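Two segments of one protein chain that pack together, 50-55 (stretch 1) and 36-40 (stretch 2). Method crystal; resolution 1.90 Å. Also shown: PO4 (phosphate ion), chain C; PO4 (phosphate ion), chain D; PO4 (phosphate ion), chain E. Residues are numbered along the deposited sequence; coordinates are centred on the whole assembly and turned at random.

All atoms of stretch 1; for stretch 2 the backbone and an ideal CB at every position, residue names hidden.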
# COMPACT_ATOMS: atom_id res chain seq x y z
N GLY A 50 2.88 0.29 9.69
CA GLY A 50 1.51 0.73 9.33
C GLY A 50 1.52 1.33 7.93
O GLY A 50 2.51 1.24 7.23
N ILE A 51 0.41 1.96 7.52
CA ILE A 51 0.32 2.54 6.21
C ILE A 51 -0.68 3.70 6.26
O ILE A 51 -1.67 3.64 7.00
CB ILE A 51 -0.01 1.44 5.13
CG1 ILE A 51 -0.21 2.05 3.74
CG2 ILE A 51 -1.21 0.58 5.56
CD1 ILE A 51 -0.10 1.03 2.64
N VAL A 52 -0.38 4.79 5.55
CA VAL A 52 -1.32 5.91 5.49
C VAL A 52 -1.81 6.08 4.04
O VAL A 52 -1.03 5.96 3.10
CB VAL A 52 -0.68 7.24 6.03
CG1 VAL A 52 -0.42 7.13 7.55
CG2 VAL A 52 0.63 7.57 5.26
N SER A 53 -3.12 6.29 3.88
CA SER A 53 -3.70 6.51 2.56
C SER A 53 -4.02 7.99 2.42
O SER A 53 -4.05 8.73 3.40
CB SER A 53 -4.99 5.69 2.40
OG SER A 53 -5.95 6.13 3.34
N GLN A 54 -4.30 8.42 1.19
CA GLN A 54 -4.84 9.77 1.00
C GLN A 54 -6.09 9.96 1.86
O GLN A 54 -6.28 11.03 2.46
CB GLN A 54 -5.19 10.03 -0.47
CG GLN A 54 -5.78 11.44 -0.69
CD GLN A 54 -6.27 11.61 -2.11
OE1 GLN A 54 -7.36 11.16 -2.47
NE2 GLN A 54 -5.44 12.20 -2.94
N ARG A 55 -6.93 8.92 1.95
CA ARG A 55 -8.13 9.01 2.76
C ARG A 55 -7.81 9.28 4.25
O ARG A 55 -8.52 10.04 4.92
CB ARG A 55 -9.04 7.78 2.59
CG ARG A 55 -10.35 7.91 3.42
CD ARG A 55 -11.37 6.83 3.08
NE ARG A 55 -12.52 6.84 3.99
CZ ARG A 55 -13.58 6.04 3.87
NH1 ARG A 55 -13.66 5.16 2.89
NH2 ARG A 55 -14.57 6.13 4.75
N UNK A 36 0.66 9.39 -5.88
CA UNK A 36 0.26 8.11 -5.33
C UNK A 36 -0.63 8.38 -4.13
O UNK A 36 -0.76 9.53 -3.69
CB UNK A 36 1.47 7.26 -4.95
N UNK A 37 -1.23 7.34 -3.58
CA UNK A 37 -2.15 7.51 -2.48
C UNK A 37 -1.91 6.59 -1.29
O UNK A 37 -2.74 6.57 -0.37
CB UNK A 37 -3.58 7.30 -2.99
N UNK A 38 -0.79 5.88 -1.27
CA UNK A 38 -0.50 4.96 -0.18
C UNK A 38 0.97 4.98 0.13
O UNK A 38 1.79 4.78 -0.77
CB UNK A 38 -0.95 3.54 -0.52
N UNK A 39 1.29 5.23 1.40
CA UNK A 39 2.66 5.31 1.88
C UNK A 39 2.78 4.42 3.11
O UNK A 39 2.25 4.76 4.17
CB UNK A 39 3.06 6.75 2.20
N UNK A 40 3.47 3.30 2.95
CA UNK A 40 3.78 2.48 4.11
C UNK A 40 4.71 3.25 5.11
O UNK A 40 5.60 4.05 4.71
CB UNK A 40 4.44 1.18 3.65
P PO4 C . -2.04 4.17 -5.54
O1 PO4 C . -1.35 4.40 -4.21
O2 PO4 C . -3.43 3.68 -5.21
O3 PO4 C . -2.14 5.54 -6.17
O4 PO4 C . -1.31 3.21 -6.45
P PO4 D . -9.51 3.71 -4.67
O1 PO4 D . -8.54 3.92 -3.51
O2 PO4 D . -10.93 3.61 -4.11
O3 PO4 D . -9.42 4.84 -5.67
O4 PO4 D . -9.16 2.40 -5.32
P PO4 E . -8.67 3.99 5.06
O1 PO4 E . -7.83 4.05 6.33
O2 PO4 E . -9.54 5.23 5.06
O3 PO4 E . -7.78 4.01 3.80
O4 PO4 E . -9.59 2.79 5.13

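Position 36 lies before the strand pairing begins. Its CA-to-CB bond points away from stretch 1, and an ideal CB finds nothing of that stretch within 5.5 Å, so the visible contact barely restricts the choice. The deposited residue is I36, whose side chain makes no contact with stretch 1.

At position 37 the backbone already does much of the work: its O accepts a hydrogen bond from Q54 N at 2.9 Å and lies 3.1 Å from S53 CA, in a CA-H...O contact. CA-to-CB points sideways, with the ideal CB 4.1 Å from Q54 CB. A side chain here can run beside Q54, whose aliphatic part would suit methylenes, while two phosphates, chains C and D, invite a positive charge; lysine or arginine would both answer. The residue is R37. Its CD approaches Q54 OE1 to 3.8 Å, and the guanidinium lies between the phosphates, with O3 of chain D over one face and O2 of chain C over the opposite one. R37 NH1 donates to O1 of phosphate D at 2.7 Å, while the backbone R37 N donates to O1 of phosphate C at 3.0 Å.

Position 38 forms a non-hydrogen-bonded antiparallel pair with S53, and its ideal CB is on the same sheet face as I51 and S53, 4.1 Å from I51 CD1. Phosphate C is nearby, so a side chain with a nonpolar base and a donor farther out would fit: histidine, asparagine or lysine, for instance. It is H38. With chi1 in m, ND1 donates to O1 of phosphate C at 2.8 Å, near the ring plane as such a bond requires, while CD2 packs 3.8 Å from S53 CB.

Position 39 pairs with V52 through two nearly straight backbone bonds, its N to V52 O and V52 N to its O, both 3.0 Å. The ideal CB shares V52's face and sits 4.0 Å from V52 CG2, so a beta-branched or other aliphatic residue would suit. V39 supplies one, its CB 3.9 Å from V52 CG2.

Position 40 has phi -64° and psi 143°, compatible with proline. It faces I51 in a non-hydrogen-bonded pair, so its N owes no hydrogen bond to stretch 1, and the ideal CB is 4.7 Å from I51 CD1. Small or medium apolar residues would fit, proline among them. P40 is found, its CG 4.3 Å from I51 CD1; its ring adds apolar contact without sacrificing a hydrogen bond to this neighbour.

Stretch 2 36-40: IRHVP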
# COMPACT_ATOMS: atom_id res chain seq x y z
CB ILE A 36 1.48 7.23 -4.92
CG1 ILE A 36 2.32 7.97 -3.88
CG2 ILE A 36 2.32 6.80 -6.14
CD1 ILE A 36 3.45 7.15 -3.28
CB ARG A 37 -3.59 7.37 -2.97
CG ARG A 37 -4.09 8.57 -3.80
CD ARG A 37 -5.52 8.33 -4.18
NE ARG A 37 -5.60 7.31 -5.23
CZ ARG A 37 -6.03 6.07 -5.05
NH1 ARG A 37 -6.48 5.64 -3.85
NH2 ARG A 37 -6.05 5.25 -6.09
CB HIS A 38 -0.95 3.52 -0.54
CG HIS A 38 -2.41 3.41 -0.81
ND1 HIS A 38 -2.95 3.63 -2.07
CD2 HIS A 38 -3.46 3.18 0.01
CE1 HIS A 38 -4.26 3.51 -2.01
NE2 HIS A 38 -4.60 3.25 -0.76
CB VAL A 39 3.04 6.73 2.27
CG1 VAL A 39 4.50 6.79 2.76
CG2 VAL A 39 2.81 7.71 1.06
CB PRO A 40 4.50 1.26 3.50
CG PRO A 40 4.14 1.30 2.01
CD PRO A 40 4.03 2.74 1.70
O HOH W 1 -6.91 6.85 -0.66
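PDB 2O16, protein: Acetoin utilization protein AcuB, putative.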